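Local coordinates for protein enterotoxin type A (Staphylococcus aureus, PDB 1DYQ) that acts as a superantigen that binds MHC class II, in part through zinc, and T-cell receptors, activating T cells and causing staphylococcal food poisoning, at residues K28-Y33 / A93-A98; N34-T39 / L156-R161. The protein carries 3 engineered substitutions. All coordinates share one frame; numbering follows the deposited sequence.

Contact 1. Residues K28-Y33 / A93-A98; sequences KQIYYY and AGYQCA. Engineered in segment 93-98: Ala93 (natural residue Tyr). With SO4 (sulfate ion), chain C.
Ile30 and Gln29 of helix 23-32 meet Tyr95 and Gln96 of the disulfide loop, the loop of the OB-fold domain that holds Cys97 of the Cys97-Cys107 bridge. The contact is small and no direct polar bond spans it. The more tightly packed side is made by the buried Ile30 and Gln96. Ile30 CG1 is roughly anti to the backbone N (chi1 -156°), and a nearly eclipsed chi2 of 11°, probably strained, brings CD1 to the loop. There CD1 lies 4.0 Å from Tyr95 OH and also comes near Gln96 OE1. Ile30 and Gln96 both also rest on Leu211. Gln96 NE2 is bound by the carbonyls of Ala91 and Cys107, which fixes the amide within the loop. The looser side belongs to Gln29 and Tyr95, both partly exposed. Their side chains run past each other in opposite directions, with amide and ring planes 31° apart. Gln29 OE1 is 4.1 Å from Tyr95 OH, too far for a direct bond. A water bridges the gap. It donates to Gln29 OE1 at 2.9 Å and is hydrogen-bonded to Tyr95 OH at 3.3 Å. CB of Ala93, an engineered residue (tyrosine in the natural protein), lies over the centre of the Tyr95 ring, 3.4 Å above its plane. A sulfate ion, probably from the crystallisation liquor, also bonds Tyr65 OH. Its O3 accepts a hydrogen bond from Tyr95 N at 2.9 Å.

Contact 2. Residues N34-T39 / L156-R161; sequences NEKAKT and LDLQAR
Asn34 OD1 accepts a hydrogen bond from Lys36 NZ at 2.8 Å, and both side chains touch Leu158 of helix 153-168. The bond meets the carbonyl at a C=O...N angle of 143°, with NZ tilted 18° from the carbonyl plane. The lysine chain bends at chi3 and chi4, which curls the ammonium group back to the asparagine two residues earlier. The other end of the Asn34 amide is held too, because ND2 bonds Ile30 O in helix 23-32. Partners at both ends of the amide are consistent with a fixed rotation. Across the segments the contact is van der Waals packing against the methyls of Leu158. Leu158 divides its two methyls between the partners. CD2 lies 3.8 Å from Asn34 ND2, where the side chains pass at a slant. CD1 lies 4.1 Å from Lys36 CD, and here the two side chains lie alongside each other, pointing opposite ways. The lysine thus gives its aliphatic part to the leucine and its charge to the asparagine. Leu158 is buried and is also packed by Tyr31 and Tyr89. One turn of the helix carries a salt bridge of its own. Arg161 takes the carboxylate of Asp157 side-on, NE to OD1 at 3.0 Å and NH2 to OD2 at 2.9 Å. The NE bond is nearly straight, at 174°, and OD1 lies in the guanidinium plane. OD2 has a second partner in Tyr214 OH, and Arg161 NH1 reaches Tyr171 OH. These bonds probably offset the cost of burying the two charges. Strand 36-39 edges the OB-fold sheet and helix 153-168 belongs to the beta-grasp domain, so Leu158 sits at the two-domain interface of the staphylococcal and streptococcal superantigen fold.

Overall arrangement
From the N terminus the chain enters helix 23-32 and then strand 36-39, so the first segments of both contacts follow directly on each other. Contact 1 closes a loop of 59 residues, joining the helix to the loop between strands 86-91 and 105-114. Contact 2 closes a longer one of 116 residues, reaching helix 153-168. The segments alternate along the chain, so the two closures cross and neither nests in the other. Contact 1 lies within the OB-fold domain, while contact 2 ties that domain to the beta-grasp domain. Their centres are 11 Å apart. Tyr31 joins them, packing on Leu158 and Arg161.

Contact 1. Residues K28-Y33 / A93-A98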
ATOM      1  N   LYS A  28      10.268   2.140   7.035  1.00 10.49           N
ATOM      2  CA  LYS A  28      11.186   1.576   6.082  1.00 10.95           C
ATOM      3  C   LYS A  28      10.956   0.088   5.865  1.00 12.68           C
ATOM      4  O   LYS A  28      10.979  -0.432   4.777  1.00 12.79           O
ATOM      5  CB  LYS A  28      12.651   1.797   6.516  1.00 12.69           C
ATOM      6  CG  LYS A  28      13.630   1.371   5.440  1.00 13.19           C
ATOM      7  CD  LYS A  28      15.054   1.818   5.816  1.00 14.41           C
ATOM      8  CE  LYS A  28      16.043   1.229   4.817  1.00 17.32           C
ATOM      9  NZ  LYS A  28      17.456   1.535   5.221  1.00 19.39           N
ATOM     10  N   GLN A  29      10.660  -0.606   7.025  1.00 12.14           N
ATOM     11  CA  GLN A  29      10.377  -2.046   6.856  1.00 11.58           C
ATOM     12  C   GLN A  29       9.132  -2.287   6.022  1.00 10.25           C
ATOM     13  O   GLN A  29       9.170  -3.123   5.110  1.00 11.75           O
ATOM     14  CB  GLN A  29      10.176  -2.657   8.271  1.00 12.21           C
ATOM     15  CG  GLN A  29       9.800  -4.159   8.146  1.00 13.10           C
ATOM     16  CD  GLN A  29       9.574  -4.747   9.538  1.00 15.49           C
ATOM     17  OE1 GLN A  29       9.108  -4.088  10.434  1.00 17.15           O
ATOM     18  NE2 GLN A  29       9.951  -6.026   9.684  1.00 16.17           N
ATOM     19  N   ILE A  30       8.053  -1.565   6.298  1.00 11.77           N
ATOM     20  CA  ILE A  30       6.774  -1.871   5.624  1.00 13.05           C
ATOM     21  C   ILE A  30       6.764  -1.450   4.190  1.00 12.41           C
ATOM     22  O   ILE A  30       6.075  -2.028   3.350  1.00 14.87           O
ATOM     23  CB  ILE A  30       5.588  -1.343   6.424  1.00 17.39           C
ATOM     24  CG1 ILE A  30       4.283  -2.082   6.135  1.00 21.68           C
ATOM     25  CG2 ILE A  30       5.373   0.147   6.177  1.00 16.43           C
ATOM     26  CD1 ILE A  30       4.364  -3.333   5.352  1.00 28.82           C
ATOM     27  N   TYR A  31       7.625  -0.452   3.792  1.00 11.06           N
ATOM     28  CA  TYR A  31       7.680  -0.083   2.375  1.00  9.79           C
ATOM     29  C   TYR A  31       8.906  -0.526   1.658  1.00 11.17           C
ATOM     30  O   TYR A  31       9.003  -0.315   0.404  1.00 13.10           O
ATOM     31  CB  TYR A  31       7.544   1.481   2.268  1.00 10.91           C
ATOM     32  CG  TYR A  31       6.135   1.898   2.585  1.00  9.14           C
ATOM     33  CD1 TYR A  31       5.103   1.558   1.682  1.00 10.09           C
ATOM     34  CD2 TYR A  31       5.779   2.617   3.703  1.00  9.96           C
ATOM     35  CE1 TYR A  31       3.799   1.915   1.951  1.00 11.19           C
ATOM     36  CE2 TYR A  31       4.491   2.984   3.974  1.00 11.13           C
ATOM     37  CZ  TYR A  31       3.472   2.613   3.099  1.00  9.73           C
ATOM     38  OH  TYR A  31       2.187   2.990   3.326  1.00 11.94           O
ATOM     39  N   TYR A  32       9.889  -1.178   2.269  1.00 11.61           N
ATOM     40  CA  TYR A  32      11.109  -1.572   1.599  1.00 12.20           C
ATOM     41  C   TYR A  32      11.626  -2.963   1.977  1.00 11.04           C
ATOM     42  O   TYR A  32      12.319  -3.559   1.175  1.00 14.36           O
ATOM     43  CB  TYR A  32      12.181  -0.506   1.909  1.00 14.01           C
ATOM     44  CG  TYR A  32      13.440  -0.572   1.089  1.00 16.40           C
ATOM     45  CD1 TYR A  32      13.423  -0.321  -0.274  1.00 17.60           C
ATOM     46  CD2 TYR A  32      14.658  -0.824   1.718  1.00 18.02           C
ATOM     47  CE1 TYR A  32      14.605  -0.361  -1.013  1.00 20.48           C
ATOM     48  CE2 TYR A  32      15.836  -0.866   0.980  1.00 20.24           C
ATOM     49  CZ  TYR A  32      15.785  -0.651  -0.371  1.00 22.17           C
ATOM     50  OH  TYR A  32      16.966  -0.696  -1.094  1.00 25.41           O
ATOM     51  N   TYR A  33      11.198  -3.473   3.136  1.00 12.72           N
ATOM     52  CA  TYR A  33      11.640  -4.837   3.525  1.00 13.34           C
ATOM     53  C   TYR A  33      10.392  -5.705   3.785  1.00 14.51           C
ATOM     54  O   TYR A  33      10.445  -6.656   4.576  1.00 19.26           O
ATOM     55  CB  TYR A  33      12.474  -4.783   4.785  1.00 14.33           C
ATOM     56  CG  TYR A  33      13.782  -4.024   4.695  1.00 14.48           C
ATOM     57  CD1 TYR A  33      14.733  -4.336   3.755  1.00 15.69           C
ATOM     58  CD2 TYR A  33      14.033  -2.998   5.605  1.00 15.75           C
ATOM     59  CE1 TYR A  33      15.937  -3.633   3.694  1.00 15.59           C
ATOM     60  CE2 TYR A  33      15.249  -2.315   5.576  1.00 17.64           C
ATOM     61  CZ  TYR A  33      16.159  -2.633   4.613  1.00 16.62           C
ATOM     62  OH  TYR A  33      17.382  -1.962   4.597  1.00 19.98           O
ATOM     63  N   ALA A  93       1.654  -9.491   7.209  1.00 10.48           N
ATOM     64  CA  ALA A  93       2.560  -9.809   8.338  1.00  9.37           C
ATOM     65  C   ALA A  93       1.674 -10.282   9.505  1.00  8.29           C
ATOM     66  O   ALA A  93       0.574  -9.837   9.662  1.00 10.48           O
ATOM     67  CB  ALA A  93       3.272  -8.525   8.810  1.00  9.58           C
ATOM     68  N   GLY A  94       2.285 -11.136  10.361  1.00 10.32           N
ATOM     69  CA  GLY A  94       1.574 -11.532  11.569  1.00 10.86           C
ATOM     70  C   GLY A  94       1.289 -10.332  12.470  1.00 11.59           C
ATOM     71  O   GLY A  94       0.312 -10.279  13.167  1.00 13.11           O
ATOM     72  N   TYR A  95       2.219  -9.333  12.434  1.00 12.19           N
ATOM     73  CA  TYR A  95       2.084  -8.170  13.281  1.00 13.27           C
ATOM     74  C   TYR A  95       0.923  -7.283  12.879  1.00 13.68           C
ATOM     75  O   TYR A  95       0.512  -6.408  13.680  1.00 14.85           O
ATOM     76  CB  TYR A  95       3.389  -7.388  13.440  1.00 12.85           C
ATOM     77  CG  TYR A  95       3.971  -6.767  12.202  1.00 13.79           C
ATOM     78  CD1 TYR A  95       3.363  -5.635  11.639  1.00 15.24           C
ATOM     79  CD2 TYR A  95       5.097  -7.274  11.595  1.00 13.39           C
ATOM     80  CE1 TYR A  95       3.884  -5.074  10.484  1.00 16.61           C
ATOM     81  CE2 TYR A  95       5.642  -6.709  10.443  1.00 13.66           C
ATOM     82  CZ  TYR A  95       4.995  -5.601   9.904  1.00 14.90           C
ATOM     83  OH  TYR A  95       5.503  -5.034   8.761  1.00 19.61           O
ATOM     84  N   GLN A  96       0.227  -7.591  11.792  1.00 12.31           N
ATOM     85  CA  GLN A  96      -0.922  -6.844  11.351  1.00 12.42           C
ATOM     86  C   GLN A  96      -2.252  -7.429  11.801  1.00 12.99           C
ATOM     87  O   GLN A  96      -3.303  -6.885  11.551  1.00 13.72           O
ATOM     88  CB  GLN A  96      -0.920  -6.642   9.817  1.00 12.94           C
ATOM     89  CG  GLN A  96       0.218  -5.686   9.432  1.00 13.22           C
ATOM     90  CD  GLN A  96       0.345  -5.419   7.970  1.00 14.36           C
ATOM     91  OE1 GLN A  96       0.909  -4.339   7.598  1.00 16.73           O
ATOM     92  NE2 GLN A  96      -0.082  -6.289   7.086  1.00 12.38           N
ATOM     93  N   CYS A  97      -2.162  -8.557  12.517  1.00 13.46           N
ATOM     94  CA  CYS A  97      -3.353  -9.220  13.002  1.00 13.28           C
ATOM     95  C   CYS A  97      -3.845  -8.650  14.331  1.00 15.67           C
ATOM     96  O   CYS A  97      -3.042  -8.169  15.140  1.00 17.27           O
ATOM     97  CB  CYS A  97      -3.080 -10.727  13.164  1.00 15.47           C
ATOM     98  SG  CYS A  97      -2.572 -11.563  11.630  1.00 17.15           S
ATOM     99  N   ALA A  98      -5.143  -8.704  14.531  1.00 14.38           N
ATOM    100  CA  ALA A  98      -5.757  -8.365  15.815  1.00 16.55           C
ATOM    101  C   ALA A  98      -5.613  -9.550  16.771  1.00 16.85           C
ATOM    102  O   ALA A  98      -5.331 -10.666  16.324  1.00 16.87           O
ATOM    103  CB  ALA A  98      -7.231  -8.012  15.657  1.00 16.42           C
TER
HETATM  104  S   SO4 C 235       5.303 -11.618  12.953  1.00 12.53           S
HETATM  105  O1  SO4 C 235       6.733 -11.444  13.190  1.00 12.52           O
HETATM  106  O2  SO4 C 235       4.931 -12.891  12.267  1.00 14.55           O
HETATM  107  O3  SO4 C 235       4.808 -10.479  12.009  1.00 12.21           O
HETATM  108  O4  SO4 C 235       4.505 -11.413  14.218  1.00 14.91           O
HETATM  109  O   HOH W   1       6.856  -2.268   9.929  1.00 23.96           O

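Contact 2. Residues N34-T39 / L156-R161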
ATOM      1  N   ASN A  34       9.340  -5.451   3.059  1.00 12.28           N
ATOM      2  CA  ASN A  34       8.059  -6.125   3.272  1.00 11.95           C
ATOM      3  C   ASN A  34       7.975  -7.483   2.569  1.00 13.14           C
ATOM      4  O   ASN A  34       8.855  -7.947   1.884  1.00 16.08           O
ATOM      5  CB  ASN A  34       6.910  -5.229   2.846  1.00 12.41           C
ATOM      6  CG  ASN A  34       6.889  -4.855   1.387  1.00 12.97           C
ATOM      7  OD1 ASN A  34       7.356  -5.582   0.517  1.00 15.42           O
ATOM      8  ND2 ASN A  34       6.273  -3.705   1.047  1.00 13.50           N
ATOM      9  N   GLU A  35       6.851  -8.164   2.883  1.00 12.82           N
ATOM     10  CA  GLU A  35       6.520  -9.441   2.244  1.00 13.64           C
ATOM     11  C   GLU A  35       5.125  -9.271   1.627  1.00 11.91           C
ATOM     12  O   GLU A  35       4.211  -8.790   2.337  1.00 12.09           O
ATOM     13  CB  GLU A  35       6.430 -10.574   3.295  1.00 14.75           C
ATOM     14  CG  GLU A  35       7.748 -10.814   4.039  1.00 16.15           C
ATOM     15  CD  GLU A  35       7.685 -12.099   4.879  1.00 18.89           C
ATOM     16  OE1 GLU A  35       6.897 -12.165   5.820  1.00 19.21           O
ATOM     17  OE2 GLU A  35       8.476 -13.017   4.563  1.00 28.12           O
ATOM     18  N   LYS A  36       4.990  -9.510   0.330  1.00 11.76           N
ATOM     19  CA  LYS A  36       3.734  -9.240  -0.343  1.00 11.76           C
ATOM     20  C   LYS A  36       3.037 -10.461  -0.924  1.00 12.90           C
ATOM     21  O   LYS A  36       3.701 -11.405  -1.407  1.00 15.20           O
ATOM     22  CB  LYS A  36       4.002  -8.254  -1.531  1.00 13.88           C
ATOM     23  CG  LYS A  36       4.358  -6.858  -1.011  1.00 15.62           C
ATOM     24  CD  LYS A  36       4.607  -5.916  -2.212  1.00 18.35           C
ATOM     25  CE  LYS A  36       5.853  -6.287  -2.975  1.00 19.89           C
ATOM     26  NZ  LYS A  36       7.077  -6.346  -2.135  1.00 21.54           N
ATOM     27  N   ALA A  37       1.737 -10.453  -0.804  1.00 13.68           N
ATOM     28  CA  ALA A  37       0.890 -11.458  -1.481  1.00 14.50           C
ATOM     29  C   ALA A  37       0.546 -10.849  -2.855  1.00 16.04           C
ATOM     30  O   ALA A  37      -0.033  -9.768  -2.907  1.00 16.24           O
ATOM     31  CB  ALA A  37      -0.382 -11.696  -0.692  1.00 14.89           C
ATOM     32  N   LYS A  38       0.962 -11.524  -3.897  1.00 16.41           N
ATOM     33  CA  LYS A  38       0.731 -11.036  -5.271  1.00 18.25           C
ATOM     34  C   LYS A  38       0.364 -12.255  -6.122  1.00 21.38           C
ATOM     35  O   LYS A  38       1.274 -12.969  -6.565  1.00 22.49           O
ATOM     36  CB  LYS A  38       2.005 -10.386  -5.794  1.00 23.68           C
ATOM     37  CG  LYS A  38       1.802  -9.386  -6.917  1.00 29.42           C
ATOM     38  CD  LYS A  38       3.134  -9.057  -7.590  1.00 33.95           C
ATOM     39  CE  LYS A  38       3.144  -9.567  -9.023  1.00 37.54           C
ATOM     40  NZ  LYS A  38       2.027  -8.949  -9.808  1.00 40.85           N
ATOM     41  N   THR A  39      -0.911 -12.552  -6.201  1.00 19.51           N
ATOM     42  CA  THR A  39      -1.373 -13.780  -6.872  1.00 21.94           C
ATOM     43  C   THR A  39      -2.692 -13.502  -7.564  1.00 20.43           C
ATOM     44  O   THR A  39      -3.418 -12.568  -7.209  1.00 20.39           O
ATOM     45  CB  THR A  39      -1.540 -14.929  -5.862  1.00 25.85           C
ATOM     46  OG1 THR A  39      -1.888 -16.152  -6.538  1.00 28.57           O
ATOM     47  CG2 THR A  39      -2.637 -14.609  -4.866  1.00 28.54           C
ATOM     48  N   LEU A 156      -0.432   0.555  -5.902  1.00 11.98           N
ATOM     49  CA  LEU A 156       0.316   1.690  -6.473  1.00 10.92           C
ATOM     50  C   LEU A 156       1.206   2.353  -5.430  1.00 10.14           C
ATOM     51  O   LEU A 156       2.384   2.646  -5.752  1.00 12.48           O
ATOM     52  CB  LEU A 156      -0.661   2.745  -7.005  1.00 12.46           C
ATOM     53  CG  LEU A 156      -1.646   2.247  -8.079  1.00 14.19           C
ATOM     54  CD1 LEU A 156      -2.556   3.396  -8.478  1.00 14.86           C
ATOM     55  CD2 LEU A 156      -0.916   1.656  -9.266  1.00 16.96           C
ATOM     56  N   ASP A 157       0.731   2.508  -4.216  1.00 11.21           N
ATOM     57  CA  ASP A 157       1.500   3.177  -3.156  1.00 11.06           C
ATOM     58  C   ASP A 157       2.677   2.352  -2.711  1.00 12.32           C
ATOM     59  O   ASP A 157       3.778   2.870  -2.500  1.00 11.43           O
ATOM     60  CB  ASP A 157       0.527   3.486  -2.007  1.00 11.28           C
ATOM     61  CG  ASP A 157       1.022   4.525  -1.029  1.00 13.30           C
ATOM     62  OD1 ASP A 157       1.924   5.325  -1.408  1.00 13.03           O
ATOM     63  OD2 ASP A 157       0.528   4.565   0.117  1.00 12.24           O
ATOM     64  N   LEU A 158       2.545   1.016  -2.621  1.00 12.35           N
ATOM     65  CA  LEU A 158       3.695   0.173  -2.294  1.00 10.29           C
ATOM     66  C   LEU A 158       4.799   0.351  -3.332  1.00 10.77           C
ATOM     67  O   LEU A 158       5.983   0.443  -3.003  1.00 12.44           O
ATOM     68  CB  LEU A 158       3.250  -1.299  -2.217  1.00 12.22           C
ATOM     69  CG  LEU A 158       2.410  -1.643  -0.976  1.00 11.79           C
ATOM     70  CD1 LEU A 158       1.839  -3.077  -1.152  1.00 13.13           C
ATOM     71  CD2 LEU A 158       3.267  -1.563   0.282  1.00 12.18           C
ATOM     72  N   GLN A 159       4.417   0.367  -4.618  1.00 11.20           N
ATOM     73  CA  GLN A 159       5.428   0.484  -5.660  1.00 12.45           C
ATOM     74  C   GLN A 159       6.069   1.881  -5.609  1.00 11.72           C
ATOM     75  O   GLN A 159       7.311   1.931  -5.691  1.00 13.31           O
ATOM     76  CB  GLN A 159       4.878   0.233  -7.047  1.00 12.05           C
ATOM     77  CG  GLN A 159       4.413  -1.203  -7.309  1.00 13.54           C
ATOM     78  CD  GLN A 159       3.775  -1.255  -8.716  1.00 12.46           C
ATOM     79  OE1 GLN A 159       4.511  -1.221  -9.693  1.00 13.83           O
ATOM     80  NE2 GLN A 159       2.474  -1.377  -8.735  1.00 13.33           N
ATOM     81  N   ALA A 160       5.259   2.891  -5.412  1.00 12.32           N
ATOM     82  CA  ALA A 160       5.831   4.268  -5.403  1.00 12.39           C
ATOM     83  C   ALA A 160       6.758   4.488  -4.241  1.00 13.25           C
ATOM     84  O   ALA A 160       7.899   4.946  -4.416  1.00 12.74           O
ATOM     85  CB  ALA A 160       4.709   5.299  -5.408  1.00 11.43           C
ATOM     86  N   ARG A 161       6.343   4.057  -3.024  1.00 11.85           N
ATOM     87  CA  ARG A 161       7.212   4.281  -1.873  1.00 12.58           C
ATOM     88  C   ARG A 161       8.432   3.422  -1.866  1.00 11.62           C
ATOM     89  O   ARG A 161       9.476   3.847  -1.337  1.00 12.44           O
ATOM     90  CB  ARG A 161       6.406   4.138  -0.563  1.00 12.44           C
ATOM     91  CG  ARG A 161       5.218   5.079  -0.502  1.00  9.87           C
ATOM     92  CD  ARG A 161       4.842   5.361   0.955  1.00  9.04           C
ATOM     93  NE  ARG A 161       3.466   5.717   1.082  1.00 10.96           N
ATOM     94  CZ  ARG A 161       2.835   6.136   2.178  1.00 12.45           C
ATOM     95  NH1 ARG A 161       3.512   6.363   3.296  1.00 12.75           N
ATOM     96  NH2 ARG A 161       1.521   6.320   2.158  1.00 11.11           N
TER